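PDB 5ZVE: tRNA (cytosine(72)-C(5))-methyltransferase from Pyrococcus horikoshii, which transfers a methyl group from S-adenosyl-L-methionine to the C5 position of cytosine 72 in several tRNAs. Local coordinates for residues Val33-Ile38 against Lys368-Gly373; Glu345-Phe350 against Phe374-Leu379. One frame throughout, in Å; residues are numbered along the deposited sequence.

Contact 1: Val33-Ile38 against Lys368-Gly373; sequences VEHYYI and KHLTQG
Val-33, Glu-34 and His-35 meet Leu-370 and Gln-372 in a small, largely apolar surface contact between two domains: the loop leading into strand 35-40 of the ferredoxin-like region, with the first residue of that strand, packs against the turn that leaves helix 366-369 of the methyltransferase domain. It is a worked example of one projecting side chain received by several neighbours. Leu-370, the first residue to abandon helical geometry and with a positive phi of 69°, lays its side chain across Glu-34 and His-35. Its CD2 methyl sits over the centre of the His-35 imidazole, 3.8 Å from the ring centroid and 12° off the normal, a CH-pi contact made squarely on the face. Its CG meets the aliphatic root of Glu-34, with CB of Glu-34 at 3.8 Å, and the two side chains cross at about a right angle. The bend of Glu-34 at chi2 (78°) brings CD back toward Leu-370; OE1 lies 3.4 Å from Leu-370 CA and is held by a salt bridge to Arg-282. Val-33 turns CG1 to the following residues, 4.1 Å from Gln-372 CG, while its CB lies 3.7 Å from Leu-370 O.

The polar link between the backbones runs through water 1, which donates to the carbonyl oxygens of both His-35 and Leu-370, at 2.7 Å from each O. Arg-282 ties the two sides further, since its NH1 also bonds to the Thr-371 carbonyl and its backbone N to Gln-372 OE1. The Gln-372 side chain lies about 5 Å from that of Cys-323, the predicted nucleophile, so the contact borders the probable catalytic centre. Around it, Tyr-72 of the adjacent strand 70-74 stacks on the His-35 ring, and helix 184-193 is touched by both Tyr-37 and Thr-371.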
ATOM      1  N   VAL A  33      -6.810   6.679   3.566  1.00 17.13           N
ATOM      2  CA  VAL A  33      -7.229   7.107   2.239  1.00 22.10           C
ATOM      3  C   VAL A  33      -8.727   7.379   2.258  1.00 25.13           C
ATOM      4  O   VAL A  33      -9.482   6.706   2.969  1.00 20.40           O
ATOM      5  CB  VAL A  33      -6.877   6.068   1.151  1.00 22.14           C
ATOM      6  CG1 VAL A  33      -5.363   5.847   1.105  1.00 20.87           C
ATOM      7  CG2 VAL A  33      -7.613   4.758   1.381  1.00 17.98           C
ATOM      8  N   GLU A  34      -9.142   8.404   1.521  1.00 24.89           N
ATOM      9  CA  GLU A  34     -10.548   8.786   1.464  1.00 20.96           C
ATOM     10  C   GLU A  34     -11.338   7.773   0.646  1.00 20.37           C
ATOM     11  O   GLU A  34     -12.505   7.495   0.937  1.00 22.80           O
ATOM     12  CB  GLU A  34     -10.704  10.192   0.873  1.00 22.28           C
ATOM     13  CG  GLU A  34     -10.110  11.314   1.726  1.00 22.02           C
ATOM     14  CD  GLU A  34      -8.589  11.432   1.621  1.00 23.19           C
ATOM     15  OE1 GLU A  34      -7.957  10.629   0.906  1.00 21.43           O
ATOM     16  OE2 GLU A  34      -8.026  12.344   2.259  1.00 23.33           O
ATOM     17  N   HIS A  35     -10.695   7.234  -0.387  1.00 21.68           N
ATOM     18  CA  HIS A  35     -11.296   6.202  -1.224  1.00 20.93           C
ATOM     19  C   HIS A  35     -10.532   4.894  -1.065  1.00 21.21           C
ATOM     20  O   HIS A  35      -9.374   4.778  -1.486  1.00 23.23           O
ATOM     21  CB  HIS A  35     -11.320   6.626  -2.695  1.00 22.48           C
ATOM     22  CG  HIS A  35     -12.326   7.693  -3.006  1.00 26.16           C
ATOM     23  ND1 HIS A  35     -12.540   8.165  -4.281  1.00 23.32           N
ATOM     24  CD2 HIS A  35     -13.163   8.391  -2.198  1.00 20.89           C
ATOM     25  CE1 HIS A  35     -13.478   9.098  -4.253  1.00 20.31           C
ATOM     26  NE2 HIS A  35     -13.869   9.255  -3.002  1.00 22.83           N
ATOM     27  N   TYR A  36     -11.183   3.908  -0.461  1.00 21.14           N
ATOM     28  CA  TYR A  36     -10.538   2.636  -0.164  1.00 23.67           C
ATOM     29  C   TYR A  36     -10.814   1.638  -1.279  1.00 23.33           C
ATOM     30  O   TYR A  36     -11.942   1.148  -1.425  1.00 21.56           O
ATOM     31  CB  TYR A  36     -11.021   2.093   1.182  1.00 18.24           C
ATOM     32  CG  TYR A  36     -10.296   0.853   1.643  1.00 24.23           C
ATOM     33  CD1 TYR A  36      -8.932   0.886   1.918  1.00 24.79           C
ATOM     34  CD2 TYR A  36     -10.968  -0.348   1.806  1.00 27.05           C
ATOM     35  CE1 TYR A  36      -8.263  -0.246   2.345  1.00 22.40           C
ATOM     36  CE2 TYR A  36     -10.305  -1.487   2.229  1.00 26.75           C
ATOM     37  CZ  TYR A  36      -8.955  -1.429   2.496  1.00 24.92           C
ATOM     38  OH  TYR A  36      -8.297  -2.559   2.919  1.00 38.70           O
ATOM     39  N   TYR A  37      -9.779   1.341  -2.062  1.00 20.34           N
ATOM     40  CA  TYR A  37      -9.934   0.562  -3.291  1.00 20.95           C
ATOM     41  C   TYR A  37      -9.682  -0.933  -3.090  1.00 22.06           C
ATOM     42  O   TYR A  37      -8.902  -1.343  -2.229  1.00 20.64           O
ATOM     43  CB  TYR A  37      -8.989   1.087  -4.376  1.00 15.59           C
ATOM     44  CG  TYR A  37      -9.552   2.210  -5.221  1.00 18.04           C
ATOM     45  CD1 TYR A  37      -9.425   3.537  -4.826  1.00 18.84           C
ATOM     46  CD2 TYR A  37     -10.203   1.943  -6.418  1.00 17.52           C
ATOM     47  CE1 TYR A  37      -9.939   4.567  -5.600  1.00 19.40           C
ATOM     48  CE2 TYR A  37     -10.719   2.966  -7.199  1.00 18.40           C
ATOM     49  CZ  TYR A  37     -10.582   4.273  -6.787  1.00 18.83           C
ATOM     50  OH  TYR A  37     -11.095   5.287  -7.562  1.00 19.02           O
ATOM     51  N   ILE A  38     -10.365  -1.741  -3.889  1.00 19.05           N
ATOM     52  CA  ILE A  38     -10.096  -3.167  -3.968  1.00 19.01           C
ATOM     53  C   ILE A  38     -10.016  -3.564  -5.430  1.00 22.58           C
ATOM     54  O   ILE A  38     -10.586  -2.892  -6.291  1.00 20.05           O
ATOM     55  CB  ILE A  38     -11.181  -4.006  -3.275  1.00 19.88           C
ATOM     56  CG1 ILE A  38     -12.524  -3.841  -4.006  1.00 20.48           C
ATOM     57  CG2 ILE A  38     -11.299  -3.622  -1.811  1.00 17.39           C
ATOM     58  CD1 ILE A  38     -13.652  -4.667  -3.431  1.00 19.64           C
ATOM     59  N   LYS A 368      -4.323  15.498  -3.576  1.00 27.03           N
ATOM     60  CA  LYS A 368      -4.854  15.684  -4.925  1.00 25.25           C
ATOM     61  C   LYS A 368      -5.686  14.501  -5.423  1.00 23.19           C
ATOM     62  O   LYS A 368      -6.693  14.695  -6.095  1.00 22.71           O
ATOM     63  CB  LYS A 368      -3.717  15.960  -5.916  1.00 28.27           C
ATOM     64  CG  LYS A 368      -2.975  17.265  -5.679  1.00 27.57           C
ATOM     65  CD  LYS A 368      -1.929  17.507  -6.761  1.00 32.86           C
ATOM     66  CE  LYS A 368      -1.308  18.893  -6.638  1.00 33.05           C
ATOM     67  NZ  LYS A 368      -0.192  19.092  -7.605  1.00 34.42           N
ATOM     68  N   HIS A 369      -5.269  13.279  -5.109  1.00 24.52           N
ATOM     69  CA  HIS A 369      -5.894  12.110  -5.722  1.00 22.73           C
ATOM     70  C   HIS A 369      -6.556  11.162  -4.732  1.00 24.12           C
ATOM     71  O   HIS A 369      -7.108  10.136  -5.137  1.00 20.18           O
ATOM     72  CB  HIS A 369      -4.860  11.343  -6.546  1.00 21.48           C
ATOM     73  CG  HIS A 369      -4.021  12.222  -7.413  1.00 27.98           C
ATOM     74  ND1 HIS A 369      -2.662  12.379  -7.228  1.00 24.07           N
ATOM     75  CD2 HIS A 369      -4.345  13.006  -8.470  1.00 25.54           C
ATOM     76  CE1 HIS A 369      -2.188  13.214  -8.133  1.00 25.37           C
ATOM     77  NE2 HIS A 369      -3.191  13.610  -8.901  1.00 25.07           N
ATOM     78  N   LEU A 370      -6.485  11.496  -3.445  1.00 23.69           N
ATOM     79  CA  LEU A 370      -7.196  10.752  -2.408  1.00 21.00           C
ATOM     80  C   LEU A 370      -6.589   9.361  -2.223  1.00 21.32           C
ATOM     81  O   LEU A 370      -7.241   8.438  -1.727  1.00 18.50           O
ATOM     82  CB  LEU A 370      -8.689  10.660  -2.749  1.00 19.58           C
ATOM     83  CG  LEU A 370      -9.615  11.819  -2.376  1.00 27.29           C
ATOM     84  CD1 LEU A 370      -8.987  13.182  -2.627  1.00 23.30           C
ATOM     85  CD2 LEU A 370     -10.932  11.687  -3.143  1.00 21.82           C
ATOM     86  N   THR A 371      -5.327   9.229  -2.619  1.00 20.68           N
ATOM     87  CA  THR A 371      -4.614   7.957  -2.584  1.00 19.39           C
ATOM     88  C   THR A 371      -3.391   8.055  -1.684  1.00 22.46           C
ATOM     89  O   THR A 371      -3.114   9.104  -1.110  1.00 22.81           O
ATOM     90  CB  THR A 371      -4.129   7.529  -3.981  1.00 18.90           C
ATOM     91  OG1 THR A 371      -3.121   8.445  -4.425  1.00 21.11           O
ATOM     92  CG2 THR A 371      -5.267   7.512  -4.981  1.00 18.31           C
ATOM     93  N   GLN A 372      -2.659   6.954  -1.558  1.00 20.87           N
ATOM     94  CA  GLN A 372      -1.326   7.005  -0.982  1.00 18.48           C
ATOM     95  C   GLN A 372      -0.402   7.790  -1.899  1.00 22.28           C
ATOM     96  O   GLN A 372      -0.658   7.901  -3.101  1.00 20.33           O
ATOM     97  CB  GLN A 372      -0.789   5.593  -0.742  1.00 17.85           C
ATOM     98  CG  GLN A 372      -1.482   4.902   0.425  1.00 22.90           C
ATOM     99  CD  GLN A 372      -0.946   3.517   0.716  1.00 26.57           C
ATOM    100  OE1 GLN A 372      -0.908   3.089   1.871  1.00 29.30           O
ATOM    101  NE2 GLN A 372      -0.547   2.799  -0.328  1.00 20.76           N
ATOM    102  N   GLY A 373       0.663   8.348  -1.332  1.00 21.21           N
ATOM    103  CA  GLY A 373       1.710   8.950  -2.132  1.00 16.53           C
ATOM    104  C   GLY A 373       2.358   7.845  -2.939  1.00 22.38           C
ATOM    105  O   GLY A 373       2.614   6.760  -2.417  1.00 23.00           O
TER
HETATM  106  O   HOH W   1      -7.703   6.171  -3.083  1.00 23.71           O

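Contact 2: Glu345-Phe350 against Phe374-Leu379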
ATOM      1  N   GLU A 345       8.658   6.425 -21.609  1.00 35.61           N
ATOM      2  CA  GLU A 345       7.528   6.179 -22.494  1.00 31.50           C
ATOM      3  C   GLU A 345       6.219   6.605 -21.843  1.00 31.27           C
ATOM      4  O   GLU A 345       6.051   6.504 -20.625  1.00 28.71           O
ATOM      5  CB  GLU A 345       7.453   4.704 -22.884  1.00 31.83           C
ATOM      6  CG  GLU A 345       8.701   4.176 -23.560  1.00 40.05           C
ATOM      7  CD  GLU A 345       8.529   4.027 -25.063  1.00 50.89           C
ATOM      8  OE1 GLU A 345       7.688   3.203 -25.484  1.00 59.02           O
ATOM      9  OE2 GLU A 345       9.236   4.729 -25.822  1.00 50.37           O
ATOM     10  N   GLU A 346       5.303   7.090 -22.672  1.00 33.61           N
ATOM     11  CA  GLU A 346       3.968   7.474 -22.236  1.00 29.29           C
ATOM     12  C   GLU A 346       3.264   6.301 -21.565  1.00 30.58           C
ATOM     13  O   GLU A 346       3.292   5.180 -22.070  1.00 32.72           O
ATOM     14  CB  GLU A 346       3.158   7.969 -23.434  1.00 31.41           C
ATOM     15  CG  GLU A 346       1.850   8.644 -23.101  1.00 35.41           C
ATOM     16  CD  GLU A 346       1.063   9.010 -24.346  1.00 38.81           C
ATOM     17  OE1 GLU A 346       0.815   8.110 -25.177  1.00 47.83           O
ATOM     18  OE2 GLU A 346       0.705  10.198 -24.500  1.00 40.37           O
ATOM     19  N   GLN A 347       2.629   6.561 -20.428  1.00 29.41           N
ATOM     20  CA  GLN A 347       1.887   5.520 -19.735  1.00 26.75           C
ATOM     21  C   GLN A 347       0.445   5.508 -20.230  1.00 25.56           C
ATOM     22  O   GLN A 347      -0.128   6.560 -20.521  1.00 27.32           O
ATOM     23  CB  GLN A 347       1.949   5.729 -18.222  1.00 24.39           C
ATOM     24  CG  GLN A 347       3.362   5.685 -17.659  1.00 24.41           C
ATOM     25  CD  GLN A 347       3.396   5.908 -16.163  1.00 24.27           C
ATOM     26  OE1 GLN A 347       2.384   5.761 -15.480  1.00 23.54           O
ATOM     27  NE2 GLN A 347       4.569   6.254 -15.643  1.00 24.80           N
ATOM     28  N   SER A 348      -0.137   4.315 -20.322  1.00 23.11           N
ATOM     29  CA  SER A 348      -1.429   4.139 -20.977  1.00 26.00           C
ATOM     30  C   SER A 348      -2.556   4.774 -20.178  1.00 28.60           C
ATOM     31  O   SER A 348      -3.542   5.239 -20.747  1.00 25.61           O
ATOM     32  CB  SER A 348      -1.720   2.656 -21.198  1.00 27.00           C
ATOM     33  OG  SER A 348      -1.763   1.956 -19.964  1.00 31.41           O
ATOM     34  N   ILE A 349      -2.404   4.790 -18.858  1.00 24.97           N
ATOM     35  CA  ILE A 349      -3.350   5.474 -17.989  1.00 26.45           C
ATOM     36  C   ILE A 349      -2.619   6.554 -17.208  1.00 25.20           C
ATOM     37  O   ILE A 349      -1.673   6.267 -16.485  1.00 28.86           O
ATOM     38  CB  ILE A 349      -4.035   4.498 -17.009  1.00 26.72           C
ATOM     39  CG1 ILE A 349      -4.842   3.446 -17.776  1.00 25.97           C
ATOM     40  CG2 ILE A 349      -4.917   5.256 -16.023  1.00 22.81           C
ATOM     41  CD1 ILE A 349      -5.439   2.359 -16.898  1.00 27.03           C
ATOM     42  N   PHE A 350      -3.055   7.798 -17.361  1.00 26.45           N
ATOM     43  CA  PHE A 350      -2.453   8.897 -16.623  1.00 24.92           C
ATOM     44  C   PHE A 350      -3.537   9.731 -15.964  1.00 23.11           C
ATOM     45  O   PHE A 350      -4.157  10.576 -16.607  1.00 22.78           O
ATOM     46  CB  PHE A 350      -1.601   9.779 -17.533  1.00 22.86           C
ATOM     47  CG  PHE A 350      -0.516  10.524 -16.803  1.00 26.90           C
ATOM     48  CD1 PHE A 350      -0.828  11.557 -15.930  1.00 21.84           C
ATOM     49  CD2 PHE A 350       0.819  10.202 -17.003  1.00 22.47           C
ATOM     50  CE1 PHE A 350       0.164  12.240 -15.255  1.00 23.05           C
ATOM     51  CE2 PHE A 350       1.816  10.885 -16.338  1.00 23.62           C
ATOM     52  CZ  PHE A 350       1.491  11.907 -15.463  1.00 25.89           C
ATOM     53  N   PHE A 374       2.625   8.104  -4.212  1.00 20.07           N
ATOM     54  CA  PHE A 374       3.035   7.031  -5.103  1.00 19.12           C
ATOM     55  C   PHE A 374       3.791   7.563  -6.304  1.00 18.73           C
ATOM     56  O   PHE A 374       3.738   8.756  -6.608  1.00 22.44           O
ATOM     57  CB  PHE A 374       1.809   6.239  -5.561  1.00 21.16           C
ATOM     58  CG  PHE A 374       2.075   4.778  -5.789  1.00 20.72           C
ATOM     59  CD1 PHE A 374       2.021   3.881  -4.733  1.00 19.78           C
ATOM     60  CD2 PHE A 374       2.352   4.299  -7.060  1.00 19.13           C
ATOM     61  CE1 PHE A 374       2.247   2.535  -4.938  1.00 17.08           C
ATOM     62  CE2 PHE A 374       2.581   2.954  -7.269  1.00 19.56           C
ATOM     63  CZ  PHE A 374       2.530   2.072  -6.207  1.00 19.96           C
ATOM     64  N   PHE A 375       4.493   6.670  -6.987  1.00 20.03           N
ATOM     65  CA  PHE A 375       5.309   7.057  -8.126  1.00 18.81           C
ATOM     66  C   PHE A 375       5.377   5.921  -9.136  1.00 20.60           C
ATOM     67  O   PHE A 375       5.566   4.766  -8.765  1.00 21.51           O
ATOM     68  CB  PHE A 375       6.716   7.449  -7.659  1.00 19.50           C
ATOM     69  CG  PHE A 375       7.639   7.835  -8.777  1.00 21.54           C
ATOM     70  CD1 PHE A 375       7.600   9.113  -9.312  1.00 23.64           C
ATOM     71  CD2 PHE A 375       8.547   6.922  -9.290  1.00 21.97           C
ATOM     72  CE1 PHE A 375       8.445   9.471 -10.349  1.00 26.92           C
ATOM     73  CE2 PHE A 375       9.400   7.274 -10.321  1.00 21.24           C
ATOM     74  CZ  PHE A 375       9.350   8.550 -10.851  1.00 24.88           C
ATOM     75  N   ILE A 376       5.217   6.253 -10.413  1.00 17.66           N
ATOM     76  CA  ILE A 376       5.255   5.255 -11.480  1.00 20.23           C
ATOM     77  C   ILE A 376       6.070   5.751 -12.668  1.00 21.90           C
ATOM     78  O   ILE A 376       5.794   6.819 -13.215  1.00 21.63           O
ATOM     79  CB  ILE A 376       3.839   4.890 -11.997  1.00 22.23           C
ATOM     80  CG1 ILE A 376       2.887   4.547 -10.849  1.00 21.56           C
ATOM     81  CG2 ILE A 376       3.913   3.741 -12.994  1.00 17.52           C
ATOM     82  CD1 ILE A 376       1.460   4.221 -11.329  1.00 18.97           C
ATOM     83  N   ALA A 377       7.072   4.973 -13.063  1.00 22.08           N
ATOM     84  CA  ALA A 377       7.842   5.263 -14.265  1.00 23.71           C
ATOM     85  C   ALA A 377       7.786   4.086 -15.231  1.00 21.73           C
ATOM     86  O   ALA A 377       7.940   2.936 -14.823  1.00 21.42           O
ATOM     87  CB  ALA A 377       9.291   5.590 -13.906  1.00 20.01           C
ATOM     88  N   LYS A 378       7.583   4.375 -16.512  1.00 24.09           N
ATOM     89  CA  LYS A 378       7.574   3.334 -17.534  1.00 25.70           C
ATOM     90  C   LYS A 378       8.671   3.579 -18.550  1.00 26.14           C
ATOM     91  O   LYS A 378       8.700   4.631 -19.192  1.00 24.11           O
ATOM     92  CB  LYS A 378       6.227   3.273 -18.250  1.00 25.13           C
ATOM     93  CG  LYS A 378       6.167   2.203 -19.327  1.00 21.94           C
ATOM     94  CD  LYS A 378       5.035   2.466 -20.296  1.00 23.97           C
ATOM     95  CE  LYS A 378       4.864   1.305 -21.253  1.00 28.13           C
ATOM     96  NZ  LYS A 378       3.833   1.591 -22.281  1.00 32.94           N
ATOM     97  N   LEU A 379       9.559   2.602 -18.716  1.00 28.56           N
ATOM     98  CA  LEU A 379      10.713   2.785 -19.594  1.00 30.99           C
ATOM     99  C   LEU A 379      10.889   1.704 -20.648  1.00 30.49           C
ATOM    100  O   LEU A 379      10.519   0.544 -20.453  1.00 27.94           O
ATOM    101  CB  LEU A 379      12.000   2.863 -18.784  1.00 24.05           C
ATOM    102  CG  LEU A 379      12.189   3.998 -17.787  1.00 32.44           C
ATOM    103  CD1 LEU A 379      13.652   4.220 -17.598  1.00 37.41           C
ATOM    104  CD2 LEU A 379      11.569   5.250 -18.273  1.00 34.01           C
TER
HETATM  105  O   HOH W   2       6.698   6.718 -17.692  1.00 25.27           O
HETATM  106  O   HOH W   3       1.390   1.619 -20.614  1.00 28.16           O
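Gln-347 reaches past the root of Lys-378 to Ile-376, and its NE2 donates to the Ile-376 carbonyl oxygen at 2.8 Å. The acceptor lies in the amide plane of Gln-347, whereas the donor stands above the carbonyl plane, 66° out of it. On the other branch of the amide, OE1 packs 3.5 Å from Ile-376 CG2. The glutamine chain is extended beyond CG (chi2 179°), which carries CD on toward Ile-376, while its CG passes 3.8 Å from Lys-378 CB as the two side chains slide past each other in opposite directions.

Glu-345 N bonds to the Lys-378 carbonyl O at 3.0 Å, continuing the antiparallel pairing of strand 342-344 with strand 374-381 in the Rossmann-like sheet of the class I methyltransferase fold. Past this bond the chain diverges from the strand, and water 2 bridges the two, accepting from Lys-378 N at 2.8 Å and from Gln-347 NE2. Water 3 joins Lys-378 NZ to Ser-348 N. Farther out, Gln-362 NE2 of strand 361-364 bonds to Gln-347 OE1, which with the NE2 bond to Ile-376 O fixes the amide's rotation, and also to the Ile-349 carbonyl; Val-192 and Thr-189 of helix 184-193 touch Gln-347 and Ile-376 respectively.

In the fold
Contact 1 lies at the surface and joins two domains, whereas contact 2 is buried within the methyltransferase domain, their centres about 18 Å apart. They share a continuous run of chain: the turn of 368-373 leads directly into the strand of 374-379, so the chain passes from an interdomain face straight into the central sheet. Helix 184-193 touches side chains of both. Chemistry follows place. In contact 1 the side chains meet chiefly through carbon and a histidine face, with a water and an outside arginine supplying the polar ties; in contact 2 direct hydrogen bonds accompany the waters, where a loop departs from the pairing of 342-344 with 374-381.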